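Local structure of inositol polyphosphate multikinase alpha (Arabidopsis thaliana, 4FRF) at residues L77-K82 / D227-V232; F121-F126 / K142-L147; V160-L165 / P172-A177; Y204-C209 / V235-V240. The protein phosphorylates inositol phosphates with broad substrate specificity, using ATP to convert inositol 1,4,5-trisphosphate to the 1,3,4,5,6-pentakisphosphate. All coordinates share one frame; numbering follows the deposited sequence.

The four contacts sit in one kinase-like chain, around an antiparallel sheet ordered 135-137, 121-130, 83-90, 209-216, 231-235. Contact 1 lies by strand 231-235 at one edge of the sheet and contact 2 on its strand 121-130, their centres about 22 Å apart. Contact 3 closes a loop beyond helix 149-158, with its centre about 18 Å from those of contacts 1 and 2. Contact 4, about 32 Å from contact 3 between centres, lies across the centre of the chain from it. Contacts 2 and 3 close in turn between the two halves of contact 1, whereas contacts 1 and 4 alternate along the chain. All four lie within the inositol polyphosphate kinase region of the sequence.

Contact 1 (L77-K82 / D227-V232); sequences LAEYTK and DARPQV
Tyr80 turns CG anti to its own carbonyl carbon (chi1 -70°), which carries the phenol across to the 227-232 backbone, while Arg229 sets CG anti to its backbone N (chi1 -164°) and bends at chi2 and chi3, so that its guanidinium folds back over the Tyr80 ring. The tip of the phenol carries the tightest meeting: Tyr80 OH lies 2.7 Å from Arg229 O and 3.1 Å from Gln231 OE1, two acceptors within reach of its one proton. The Gln231 amide plane stands steeply to the ring, and Arg229 O lies in the ring plane at its edge. Above one face, offset toward the rim, sits Arg229 NH1; with Arg229 CZ 5.1 Å from the centroid of the Tyr80 ring, the cation-pi attraction is weak at most. The same guanidinium reaches Glu79 twice. Arg229 NH2 donates to Glu79 O at 2.9 Å, with an N-H...O angle of 148° and in the carbonyl plane, whereas NH1 makes a long salt bridge to Glu79 OE1 at 3.8 Å, with the carboxylate and guanidinium planes almost parallel. A leucine in place of Tyr80 would remove the hydroxyl and the flat ring, and would probably loosen the hold on Arg229 O and Gln231. The buried Tyr80 also rests on Val214 and Glu216 of strand 209-216. Residues 77-82 lead into strand 83-90, and the contact joins this link to the start of edge strand 231-235, an arrangement consistent with the passage from the nucleotide hinge into the larger lobe in the inositol polyphosphate kinase fold.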
loop_
_atom_site.group_PDB
_atom_site.type_symbol
_atom_site.label_atom_id
_atom_site.label_comp_id
_atom_site.label_asym_id
_atom_site.label_seq_id
_atom_site.Cartn_x
_atom_site.Cartn_y
_atom_site.Cartn_z
ATOM N N LEU A 77 6.023 -21.246 -18.653
ATOM C CA LEU A 77 5.403 -21.204 -19.985
ATOM C C LEU A 77 5.355 -22.564 -20.694
ATOM O O LEU A 77 4.700 -22.718 -21.733
ATOM C CB LEU A 77 6.115 -20.162 -20.854
ATOM C CG LEU A 77 6.007 -18.732 -20.311
ATOM C CD1 LEU A 77 6.642 -17.724 -21.248
ATOM C CD2 LEU A 77 4.564 -18.386 -20.065
ATOM N N ALA A 78 6.014 -23.551 -20.099
ATOM C CA ALA A 78 6.030 -24.903 -20.629
ATOM C C ALA A 78 4.622 -25.420 -20.914
ATOM O O ALA A 78 4.398 -26.110 -21.896
ATOM C CB ALA A 78 6.739 -25.823 -19.670
ATOM N N GLU A 79 3.672 -25.062 -20.061
ATOM C CA GLU A 79 2.318 -25.608 -20.151
ATOM C C GLU A 79 1.428 -24.858 -21.148
ATOM O O GLU A 79 0.196 -25.075 -21.179
ATOM C CB GLU A 79 1.643 -25.582 -18.770
ATOM C CG GLU A 79 2.394 -26.340 -17.677
ATOM C CD GLU A 79 2.182 -25.717 -16.295
ATOM O OE1 GLU A 79 1.014 -25.431 -15.940
ATOM O OE2 GLU A 79 3.187 -25.513 -15.571
ATOM N N TYR A 80 2.016 -23.926 -21.902
ATOM C CA TYR A 80 1.199 -23.078 -22.766
ATOM C C TYR A 80 1.569 -23.228 -24.218
ATOM O O TYR A 80 2.749 -23.219 -24.571
ATOM C CB TYR A 80 1.271 -21.611 -22.336
ATOM C CG TYR A 80 0.565 -21.319 -21.020
ATOM C CD1 TYR A 80 -0.796 -21.001 -20.986
ATOM C CD2 TYR A 80 1.261 -21.373 -19.814
ATOM C CE1 TYR A 80 -1.436 -20.754 -19.784
ATOM C CE2 TYR A 80 0.630 -21.116 -18.615
ATOM C CZ TYR A 80 -0.710 -20.802 -18.603
ATOM O OH TYR A 80 -1.320 -20.557 -17.404
ATOM N N THR A 81 0.551 -23.394 -25.060
ATOM C CA THR A 81 0.758 -23.602 -26.489
ATOM C C THR A 81 0.958 -22.267 -27.181
ATOM O O THR A 81 2.018 -22.029 -27.821
ATOM C CB THR A 81 -0.449 -24.324 -27.133
ATOM O OG1 THR A 81 -0.468 -25.725 -26.712
ATOM C CG2 THR A 81 -0.317 -24.260 -28.646
ATOM N N LYS A 82 -0.080 -21.404 -27.059
ATOM C CA LYS A 82 -0.000 -20.061 -27.590
ATOM C C LYS A 82 -0.374 -19.094 -26.483
ATOM O O LYS A 82 -1.556 -18.804 -26.270
ATOM C CB LYS A 82 -0.933 -19.899 -28.789
ATOM C CG LYS A 82 -0.471 -20.654 -29.994
ATOM C CD LYS A 82 -1.462 -20.581 -31.159
ATOM C CE LYS A 82 -1.074 -21.568 -32.289
ATOM N NZ LYS A 82 0.414 -21.668 -32.484
ATOM N N ASP A 227 -10.372 -23.847 -21.671
ATOM C CA ASP A 227 -10.494 -22.390 -21.355
ATOM C C ASP A 227 -9.127 -21.672 -21.411
ATOM O O ASP A 227 -8.144 -22.227 -21.909
ATOM C CB ASP A 227 -11.178 -22.178 -19.985
ATOM C CG ASP A 227 -10.277 -22.579 -18.800
ATOM O OD1 ASP A 227 -9.771 -23.734 -18.797
ATOM O OD2 ASP A 227 -10.089 -21.740 -17.873
ATOM N N ALA A 228 -9.073 -20.446 -20.888
ATOM C CA ALA A 228 -7.887 -19.594 -21.026
ATOM C C ALA A 228 -6.802 -19.901 -20.001
ATOM O O ALA A 228 -5.673 -19.425 -20.125
ATOM C CB ALA A 228 -8.276 -18.137 -20.963
ATOM N N ARG A 229 -7.162 -20.658 -18.968
ATOM C CA ARG A 229 -6.198 -21.119 -17.965
ATOM C C ARG A 229 -5.227 -20.003 -17.508
ATOM O O ARG A 229 -4.009 -20.189 -17.519
ATOM C CB ARG A 229 -5.432 -22.344 -18.495
ATOM C CG ARG A 229 -4.699 -23.143 -17.420
ATOM C CD ARG A 229 -4.861 -24.652 -17.621
ATOM N NE ARG A 229 -4.208 -25.146 -18.836
ATOM C CZ ARG A 229 -2.885 -25.214 -19.014
ATOM N NH1 ARG A 229 -2.055 -24.749 -18.077
ATOM N NH2 ARG A 229 -2.389 -25.704 -20.152
ATOM N N PRO A 230 -5.781 -18.858 -17.062
ATOM C CA PRO A 230 -4.991 -17.683 -16.665
ATOM C C PRO A 230 -4.181 -17.937 -15.409
ATOM O O PRO A 230 -4.649 -18.621 -14.511
ATOM C CB PRO A 230 -6.060 -16.637 -16.373
ATOM C CG PRO A 230 -7.239 -17.427 -15.963
ATOM C CD PRO A 230 -7.211 -18.686 -16.751
ATOM N N GLN A 231 -2.993 -17.350 -15.320
ATOM C CA GLN A 231 -2.169 -17.552 -14.141
ATOM C C GLN A 231 -1.279 -16.395 -13.735
ATOM O O GLN A 231 -0.679 -15.727 -14.581
ATOM C CB GLN A 231 -1.355 -18.830 -14.259
ATOM C CG GLN A 231 -1.917 -19.935 -13.418
ATOM C CD GLN A 231 -1.331 -21.282 -13.736
ATOM O OE1 GLN A 231 -0.446 -21.417 -14.595
ATOM N NE2 GLN A 231 -1.845 -22.308 -13.070
ATOM N N VAL A 232 -1.142 -16.229 -12.418
ATOM C CA VAL A 232 -0.332 -15.176 -11.824
ATOM C C VAL A 232 0.910 -15.760 -11.162
ATOM O O VAL A 232 0.865 -16.852 -10.595
ATOM C CB VAL A 232 -1.132 -14.409 -10.747
ATOM C CG1 VAL A 232 -0.256 -13.380 -10.069
ATOM C CG2 VAL A 232 -2.339 -13.752 -11.356
#

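Contact 2 (F121-F126 / K142-L147); sequences FRISGF and KLLRGL
A classic beta bulge, in which Ser124 and Gly125 both face Asp87 of the neighbouring strand, is the seat of this contact; Asp87 and Lys89 belong to the Pro-x-x-x-Asp-x-Lys-x-Gly signature of the inositol phosphate kinases. Leu144, from the short helix, is the side chain that meets it. Its CG is anti to the carbonyl carbon (chi1 -63°) and so beside the backbone N; both methyls meet the strand. CD1 lies against the backbone of the bulge, 3.4 Å from Gly125 CA, while Leu144 CB is 3.7 Å from Ile123 O. Ile123 CG2 adds an apolar contact to Leu144 CD1 at 4.3 Å. The other methyl, Leu144 CD2, comes to the edge of the Phe126 ring, near its plane and 4.0 Å from CE2. Phe126 keeps CG in the crowded position between its backbone N and carbonyl carbon (chi1 64°), and the two side chains cross at about a right angle. At the other end two like charges meet: Arg122 NH1 stands 3.7 Å above the plane of the Arg145 guanidinium, over its centre, with the two planes 52° apart. The salt bridge from Arg122 NH2 to Asp111 would probably offset this repulsion, and a weak bond from Arg122 NE to Thr116 helps to position the group. Helix 141-145 lies against strand 121-130 through Leu144; Ile123 and Phe126 also pack on Met86 of strand 83-90 and Thr155 of helix 149-158, and Trp137 meets the Phe126 ring edge-to-face.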
loop_
_atom_site.group_PDB
_atom_site.type_symbol
_atom_site.label_atom_id
_atom_site.label_comp_id
_atom_site.label_asym_id
_atom_site.label_seq_id
_atom_site.Cartn_x
_atom_site.Cartn_y
_atom_site.Cartn_z
ATOM N N PHE A 121 2.419 0.803 -9.749
ATOM C CA PHE A 121 3.055 -0.210 -10.586
ATOM C C PHE A 121 3.490 0.291 -11.966
ATOM O O PHE A 121 3.375 1.482 -12.263
ATOM C CB PHE A 121 2.091 -1.347 -10.768
ATOM C CG PHE A 121 0.815 -0.943 -11.422
ATOM C CD1 PHE A 121 -0.254 -0.474 -10.664
ATOM C CD2 PHE A 121 0.663 -1.058 -12.797
ATOM C CE1 PHE A 121 -1.458 -0.122 -11.265
ATOM C CE2 PHE A 121 -0.530 -0.732 -13.409
ATOM C CZ PHE A 121 -1.597 -0.251 -12.641
ATOM N N ARG A 122 3.923 -0.638 -12.828
ATOM C CA ARG A 122 4.537 -0.280 -14.114
ATOM C C ARG A 122 4.577 -1.461 -15.109
ATOM O O ARG A 122 5.407 -2.368 -14.972
ATOM C CB ARG A 122 5.960 0.218 -13.882
ATOM C CG ARG A 122 6.483 1.148 -14.951
ATOM C CD ARG A 122 8.024 1.164 -15.013
ATOM N NE ARG A 122 8.668 1.056 -13.704
ATOM C CZ ARG A 122 9.968 1.260 -13.487
ATOM N NH1 ARG A 122 10.774 1.609 -14.483
ATOM N NH2 ARG A 122 10.469 1.125 -12.271
ATOM N N ILE A 123 3.730 -1.419 -16.136
ATOM C CA ILE A 123 3.780 -2.423 -17.193
ATOM C C ILE A 123 5.131 -2.360 -17.919
ATOM O O ILE A 123 5.499 -1.323 -18.473
ATOM C CB ILE A 123 2.657 -2.228 -18.186
ATOM C CG1 ILE A 123 1.322 -2.373 -17.484
ATOM C CG2 ILE A 123 2.760 -3.231 -19.278
ATOM C CD1 ILE A 123 0.174 -1.912 -18.299
ATOM N N SER A 124 5.892 -3.453 -17.843
ATOM C CA SER A 124 7.295 -3.465 -18.278
ATOM C C SER A 124 7.399 -4.060 -19.661
ATOM O O SER A 124 8.403 -3.883 -20.367
ATOM C CB SER A 124 8.150 -4.297 -17.322
ATOM O OG SER A 124 8.466 -3.579 -16.146
ATOM N N GLY A 125 6.387 -4.832 -20.014
ATOM C CA GLY A 125 6.352 -5.483 -21.272
ATOM C C GLY A 125 5.215 -6.459 -21.313
ATOM O O GLY A 125 4.720 -6.901 -20.270
ATOM N N PHE A 126 4.782 -6.767 -22.529
ATOM C CA PHE A 126 3.824 -7.807 -22.773
ATOM C C PHE A 126 4.035 -8.302 -24.173
ATOM O O PHE A 126 4.804 -7.705 -24.927
ATOM C CB PHE A 126 2.401 -7.277 -22.612
ATOM C CG PHE A 126 2.023 -6.208 -23.607
ATOM C CD1 PHE A 126 1.386 -6.536 -24.781
ATOM C CD2 PHE A 126 2.216 -4.871 -23.317
ATOM C CE1 PHE A 126 1.000 -5.559 -25.670
ATOM C CE2 PHE A 126 1.834 -3.893 -24.216
ATOM C CZ PHE A 126 1.233 -4.246 -25.396
ATOM N N LYS A 142 11.388 -0.043 -23.809
ATOM C CA LYS A 142 11.538 1.405 -23.563
ATOM C C LYS A 142 10.209 2.138 -23.733
ATOM O O LYS A 142 9.792 2.896 -22.864
ATOM C CB LYS A 142 12.578 2.015 -24.512
ATOM C CG LYS A 142 14.032 1.844 -24.076
ATOM C CD LYS A 142 14.454 2.935 -23.097
ATOM C CE LYS A 142 15.975 2.947 -22.878
ATOM N NZ LYS A 142 16.727 3.387 -24.100
ATOM N N LEU A 143 9.544 1.887 -24.856
ATOM C CA LEU A 143 8.305 2.571 -25.202
ATOM C C LEU A 143 7.270 2.559 -24.081
ATOM O O LEU A 143 6.573 3.556 -23.863
ATOM C CB LEU A 143 7.696 1.960 -26.455
ATOM C CG LEU A 143 6.642 2.821 -27.136
ATOM C CD1 LEU A 143 7.317 3.968 -27.894
ATOM C CD2 LEU A 143 5.778 1.974 -28.061
ATOM N N LEU A 144 7.143 1.426 -23.397
ATOM C CA LEU A 144 6.171 1.304 -22.303
ATOM C C LEU A 144 6.547 2.132 -21.038
ATOM O O LEU A 144 5.690 2.413 -20.190
ATOM C CB LEU A 144 5.935 -0.167 -21.947
ATOM C CG LEU A 144 5.332 -1.058 -23.039
ATOM C CD1 LEU A 144 5.341 -2.519 -22.617
ATOM C CD2 LEU A 144 3.921 -0.615 -23.401
ATOM N N ARG A 145 7.819 2.534 -20.941
ATOM C CA ARG A 145 8.276 3.412 -19.858
ATOM C C ARG A 145 7.592 4.776 -19.929
ATOM O O ARG A 145 7.482 5.483 -18.922
ATOM C CB ARG A 145 9.815 3.571 -19.873
ATOM C CG ARG A 145 10.557 2.793 -18.747
ATOM C CD ARG A 145 12.000 2.400 -19.174
ATOM N NE ARG A 145 12.799 1.788 -18.087
ATOM C CZ ARG A 145 12.614 0.555 -17.589
ATOM N NH1 ARG A 145 11.592 -0.196 -17.996
ATOM N NH2 ARG A 145 13.433 0.084 -16.647
ATOM N N GLY A 146 7.088 5.122 -21.108
ATOM C CA GLY A 146 6.429 6.412 -21.305
ATOM C C GLY A 146 4.936 6.421 -20.995
ATOM O O GLY A 146 4.298 7.464 -21.059
ATOM N N LEU A 147 4.374 5.260 -20.678
ATOM C CA LEU A 147 2.938 5.155 -20.448
ATOM C C LEU A 147 2.472 6.008 -19.259
ATOM O O LEU A 147 3.117 6.038 -18.206
ATOM C CB LEU A 147 2.536 3.698 -20.230
ATOM C CG LEU A 147 2.410 2.794 -21.454
ATOM C CD1 LEU A 147 1.940 1.410 -21.021
ATOM C CD2 LEU A 147 1.454 3.384 -22.493
#

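Contact 3 (V160-L165 / P172-A177); sequences VSSNSL and PDSAFA
Main-chain bonding joins the two halves of this loop where they run roughly antiparallel: Phe176 N donates to Val160 O at 2.5 Å, nearly straight (N-H...O angle 168°) and in the carbonyl plane. The same oxygen also receives a CA-H...O contact from Ala175 CA at 3.2 Å. Polar side chains gather at Ser174. Its OG and Ser162 OG share a hydrogen bond of 3.1 Å, and Ser174 N gives a weak one to Asn163 OD1, although Ser174 OG and Asn163 OD1 are less surely placed. Ser161 CB lies beside Ser174, but its OG bonds mainly to Arg157 O.

Apolar and aromatic packing flanks this. Val160 CG2 touches Ala177 CB at 4.0 Å. The Phe176 ring brings CE1 at its edge to Ser161 O, 3.4 Å away, and rests CZ on Ser162 CB at 3.8 Å. An alanine here would lose the ring contacts with Ser161, Ser162 and His131, and would probably leave this part of the loop less well held.

Phe176 occupies the N-cap position, right before helix 177-180, so the contact fastens the start of that helix to the chain leaving helix 149-158, beside Asp130 at the end of strand 121-130 and the following His131.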
loop_
_atom_site.group_PDB
_atom_site.type_symbol
_atom_site.label_atom_id
_atom_site.label_comp_id
_atom_site.label_asym_id
_atom_site.label_seq_id
_atom_site.Cartn_x
_atom_site.Cartn_y
_atom_site.Cartn_z
ATOM N N VAL A 160 -6.101 -8.153 -23.057
ATOM C CA VAL A 160 -7.189 -9.128 -23.071
ATOM C C VAL A 160 -8.130 -8.945 -24.254
ATOM O O VAL A 160 -9.330 -9.209 -24.146
ATOM C CB VAL A 160 -8.009 -9.104 -21.764
ATOM C CG1 VAL A 160 -7.279 -9.859 -20.669
ATOM C CG2 VAL A 160 -8.314 -7.670 -21.339
ATOM N N SER A 161 -7.581 -8.521 -25.387
ATOM C CA SER A 161 -8.375 -8.377 -26.606
ATOM C C SER A 161 -7.905 -9.342 -27.707
ATOM O O SER A 161 -6.824 -9.920 -27.620
ATOM C CB SER A 161 -8.319 -6.935 -27.108
ATOM O OG SER A 161 -8.516 -6.025 -26.041
ATOM N N SER A 162 -8.726 -9.516 -28.737
ATOM C CA SER A 162 -8.309 -10.270 -29.921
ATOM C C SER A 162 -7.753 -9.334 -30.995
ATOM O O SER A 162 -7.174 -9.781 -31.972
ATOM C CB SER A 162 -9.468 -11.091 -30.481
ATOM O OG SER A 162 -10.636 -10.300 -30.602
ATOM N N ASN A 163 -7.880 -8.033 -30.762
ATOM C CA ASN A 163 -7.485 -7.015 -31.733
ATOM C C ASN A 163 -6.210 -6.290 -31.343
ATOM O O ASN A 163 -6.070 -5.808 -30.206
ATOM C CB ASN A 163 -8.599 -5.979 -31.871
ATOM C CG ASN A 163 -9.962 -6.539 -31.495
ATOM O OD1 ASN A 163 -10.560 -6.143 -30.475
ATOM N ND2 ASN A 163 -10.448 -7.502 -32.295
ATOM N N SER A 164 -5.303 -6.155 -32.298
ATOM C CA SER A 164 -4.214 -5.207 -32.149
ATOM C C SER A 164 -3.702 -4.769 -33.504
ATOM O O SER A 164 -2.653 -5.221 -33.965
ATOM C CB SER A 164 -3.105 -5.819 -31.297
ATOM O OG SER A 164 -3.496 -5.872 -29.929
ATOM N N LEU A 165 -4.496 -3.921 -34.159
ATOM C CA LEU A 165 -4.305 -3.580 -35.568
ATOM C C LEU A 165 -4.622 -2.099 -35.813
ATOM O O LEU A 165 -5.303 -1.453 -35.008
ATOM C CB LEU A 165 -5.195 -4.468 -36.458
ATOM C CG LEU A 165 -5.362 -4.049 -37.925
ATOM C CD1 LEU A 165 -4.075 -4.286 -38.718
ATOM C CD2 LEU A 165 -6.542 -4.771 -38.580
ATOM N N PRO A 172 -10.126 0.959 -30.098
ATOM C CA PRO A 172 -11.195 -0.044 -30.105
ATOM C C PRO A 172 -10.668 -1.448 -29.739
ATOM O O PRO A 172 -9.994 -2.087 -30.548
ATOM C CB PRO A 172 -11.703 -0.002 -31.559
ATOM C CG PRO A 172 -10.575 0.689 -32.377
ATOM C CD PRO A 172 -9.488 1.105 -31.420
ATOM N N ASP A 173 -10.980 -1.914 -28.530
ATOM C CA ASP A 173 -10.443 -3.188 -28.035
ATOM C C ASP A 173 -11.548 -4.106 -27.518
ATOM O O ASP A 173 -12.456 -3.656 -26.820
ATOM C CB ASP A 173 -9.430 -2.932 -26.920
ATOM C CG ASP A 173 -8.652 -1.643 -27.122
ATOM O OD1 ASP A 173 -8.330 -1.317 -28.282
ATOM O OD2 ASP A 173 -8.365 -0.954 -26.117
ATOM N N SER A 174 -11.424 -5.404 -27.785
ATOM C CA SER A 174 -12.444 -6.372 -27.353
ATOM C C SER A 174 -12.209 -6.914 -25.921
ATOM O O SER A 174 -11.620 -6.225 -25.051
ATOM C CB SER A 174 -12.539 -7.534 -28.347
ATOM O OG SER A 174 -11.303 -7.736 -29.012
ATOM N N ALA A 175 -12.698 -8.137 -25.676
ATOM C CA ALA A 175 -12.474 -8.776 -24.378
ATOM C C ALA A 175 -12.379 -10.314 -24.395
ATOM O O ALA A 175 -13.200 -11.012 -25.013
ATOM C CB ALA A 175 -13.532 -8.318 -23.362
ATOM N N PHE A 176 -11.259 -10.797 -23.860
ATOM C CA PHE A 176 -11.207 -12.054 -23.137
ATOM C C PHE A 176 -11.184 -11.688 -21.637
ATOM O O PHE A 176 -10.786 -12.493 -20.782
ATOM C CB PHE A 176 -9.935 -12.833 -23.484
ATOM C CG PHE A 176 -9.747 -13.089 -24.952
ATOM C CD1 PHE A 176 -8.687 -12.505 -25.641
ATOM C CD2 PHE A 176 -10.568 -13.985 -25.627
ATOM C CE1 PHE A 176 -8.484 -12.762 -26.986
ATOM C CE2 PHE A 176 -10.356 -14.269 -26.982
ATOM C CZ PHE A 176 -9.318 -13.655 -27.659
ATOM N N ALA A 177 -11.567 -10.440 -21.344
ATOM C CA ALA A 177 -11.512 -9.892 -19.997
ATOM C C ALA A 177 -12.296 -10.746 -19.018
ATOM O O ALA A 177 -11.820 -11.061 -17.927
ATOM C CB ALA A 177 -12.031 -8.484 -19.992
#

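Contact 4 (Y204-C209 / V235-V240); sequences YHFNSC and VDFAHV
Val240 is the centre of the first shell, with a methyl for each of two aromatic side chains. CG1, anti to the backbone N (chi1 170°), meets Tyr204 CD1 at 3.9 Å; CG2 meets Phe206 CD1 at 3.7 Å. Beside it the side chains of Phe206 and Phe237 run side by side, pointing the same way, and touch CE1 to CE1 at 3.7 Å. Cys209 SG approaches the Phe237 ring obliquely, 5.3 Å from its centroid. On the other flank His239 CB packs on Asn207, 3.7 Å from its CB and 3.4 Å from its carbonyl O.

The backbone sets these groups. Phe206 is the centre of an inverse gamma turn, closed by a weak bond from Asn207 N to His205 O, and Val240 CA makes a CA-H...O contact with that oxygen at 3.4 Å. Farther out, Ser38 bonds Tyr204 OH, Tyr96 OH fixes His239 ND1, and Val246 O holds His205 NE2, with a sulfate, probably from the crystallisation liquor, about 3 Å from the His205 side chain. Asp236, Phe237 and Ala238 probably correspond to the DFG motif of the related protein kinases.

Strand 204-205 pairs with 241-242 on one side, and strands 209-216 and 231-235 of the main sheet begin and end on the other, while helix 32-41 supplies Phe35 to stack on Phe237 and meet Tyr204 edge-to-face.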
loop_
_atom_site.group_PDB
_atom_site.type_symbol
_atom_site.label_atom_id
_atom_site.label_comp_id
_atom_site.label_asym_id
_atom_site.label_seq_id
_atom_site.Cartn_x
_atom_site.Cartn_y
_atom_site.Cartn_z
ATOM N N TYR A 204 9.139 -11.757 4.034
ATOM C CA TYR A 204 9.999 -11.223 2.986
ATOM C C TYR A 204 9.521 -9.847 2.540
ATOM O O TYR A 204 8.315 -9.543 2.601
ATOM C CB TYR A 204 10.056 -12.181 1.789
ATOM C CG TYR A 204 10.435 -13.598 2.157
ATOM C CD1 TYR A 204 11.766 -13.980 2.240
ATOM C CD2 TYR A 204 9.462 -14.548 2.438
ATOM C CE1 TYR A 204 12.123 -15.271 2.593
ATOM C CE2 TYR A 204 9.806 -15.847 2.785
ATOM C CZ TYR A 204 11.135 -16.200 2.863
ATOM O OH TYR A 204 11.488 -17.483 3.219
ATOM N N HIS A 205 10.486 -8.997 2.178
ATOM C CA HIS A 205 10.214 -7.770 1.437
ATOM C C HIS A 205 10.656 -7.966 -0.000
ATOM O O HIS A 205 11.862 -8.136 -0.284
ATOM C CB HIS A 205 10.969 -6.594 2.035
ATOM C CG HIS A 205 10.379 -6.085 3.307
ATOM N ND1 HIS A 205 11.081 -5.280 4.182
ATOM C CD2 HIS A 205 9.152 -6.262 3.856
ATOM C CE1 HIS A 205 10.312 -4.987 5.215
ATOM N NE2 HIS A 205 9.135 -5.565 5.039
ATOM N N PHE A 206 9.691 -7.923 -0.911
ATOM C CA PHE A 206 9.960 -8.221 -2.302
ATOM C C PHE A 206 10.477 -7.014 -3.094
ATOM O O PHE A 206 9.841 -6.570 -4.039
ATOM C CB PHE A 206 8.718 -8.825 -2.948
ATOM C CG PHE A 206 8.415 -10.212 -2.474
ATOM C CD1 PHE A 206 9.106 -11.313 -3.004
ATOM C CD2 PHE A 206 7.503 -10.426 -1.452
ATOM C CE1 PHE A 206 8.835 -12.610 -2.562
ATOM C CE2 PHE A 206 7.230 -11.710 -0.992
ATOM C CZ PHE A 206 7.892 -12.809 -1.557
ATOM N N ASN A 207 11.661 -6.527 -2.735
ATOM C CA ASN A 207 12.225 -5.347 -3.379
ATOM C C ASN A 207 12.367 -5.504 -4.868
ATOM O O ASN A 207 13.074 -6.389 -5.326
ATOM C CB ASN A 207 13.613 -5.060 -2.844
ATOM C CG ASN A 207 13.619 -4.688 -1.390
ATOM O OD1 ASN A 207 14.665 -4.761 -0.748
ATOM N ND2 ASN A 207 12.468 -4.242 -0.862
ATOM N N SER A 208 11.816 -4.560 -5.622
ATOM C CA SER A 208 12.183 -4.401 -7.041
ATOM C C SER A 208 11.886 -5.656 -7.856
ATOM O O SER A 208 12.783 -6.274 -8.408
ATOM C CB SER A 208 13.657 -4.017 -7.155
ATOM O OG SER A 208 13.925 -3.497 -8.436
ATOM N N CYS A 209 10.605 -5.943 -8.025
ATOM C CA CYS A 209 10.148 -7.296 -8.241
ATOM C C CYS A 209 8.810 -7.261 -9.029
ATOM O O CYS A 209 8.028 -6.338 -8.874
ATOM C CB CYS A 209 10.006 -7.951 -6.860
ATOM S SG CYS A 209 9.170 -9.526 -6.747
ATOM N N VAL A 235 8.131 -12.842 -10.025
ATOM C CA VAL A 235 9.444 -13.173 -10.546
ATOM C C VAL A 235 10.502 -12.176 -10.092
ATOM O O VAL A 235 10.190 -11.192 -9.459
ATOM C CB VAL A 235 9.435 -13.267 -12.095
ATOM C CG1 VAL A 235 8.401 -14.279 -12.567
ATOM C CG2 VAL A 235 9.177 -11.915 -12.714
ATOM N N ASP A 236 11.746 -12.413 -10.487
ATOM C CA ASP A 236 12.885 -11.576 -10.078
ATOM C C ASP A 236 13.014 -11.467 -8.590
ATOM O O ASP A 236 12.377 -10.629 -7.974
ATOM C CB ASP A 236 12.789 -10.179 -10.690
ATOM C CG ASP A 236 12.877 -10.201 -12.193
ATOM O OD1 ASP A 236 13.688 -10.984 -12.732
ATOM O OD2 ASP A 236 12.114 -9.469 -12.847
ATOM N N PHE A 237 13.865 -12.302 -8.009
ATOM C CA PHE A 237 14.076 -12.259 -6.573
ATOM C C PHE A 237 15.511 -11.898 -6.212
ATOM O O PHE A 237 16.015 -12.306 -5.173
ATOM C CB PHE A 237 13.699 -13.596 -5.948
ATOM C CG PHE A 237 12.311 -14.040 -6.267
ATOM C CD1 PHE A 237 11.223 -13.461 -5.639
ATOM C CD2 PHE A 237 12.086 -15.065 -7.170
ATOM C CE1 PHE A 237 9.923 -13.901 -5.903
ATOM C CE2 PHE A 237 10.791 -15.489 -7.457
ATOM C CZ PHE A 237 9.710 -14.912 -6.808
ATOM N N ALA A 238 16.165 -11.116 -7.067
ATOM C CA ALA A 238 17.542 -10.696 -6.810
ATOM C C ALA A 238 17.671 -9.862 -5.539
ATOM O O ALA A 238 18.695 -9.918 -4.861
ATOM C CB ALA A 238 18.093 -9.931 -8.000
ATOM N N HIS A 239 16.624 -9.100 -5.211
ATOM C CA HIS A 239 16.720 -8.094 -4.155
ATOM C C HIS A 239 15.820 -8.369 -2.976
ATOM O O HIS A 239 15.657 -7.510 -2.116
ATOM C CB HIS A 239 16.406 -6.710 -4.709
ATOM C CG HIS A 239 17.324 -6.280 -5.803
ATOM N ND1 HIS A 239 18.381 -5.424 -5.590
ATOM C CD2 HIS A 239 17.359 -6.609 -7.118
ATOM C CE1 HIS A 239 19.028 -5.238 -6.728
ATOM N NE2 HIS A 239 18.426 -5.944 -7.672
ATOM N N VAL A 240 15.213 -9.543 -2.923
ATOM C CA VAL A 240 14.402 -9.874 -1.763
ATOM C C VAL A 240 15.199 -9.694 -0.466
ATOM O O VAL A 240 16.432 -9.823 -0.460
ATOM C CB VAL A 240 13.854 -11.290 -1.845
ATOM C CG1 VAL A 240 13.217 -11.684 -0.526
ATOM C CG2 VAL A 240 12.841 -11.376 -2.955
#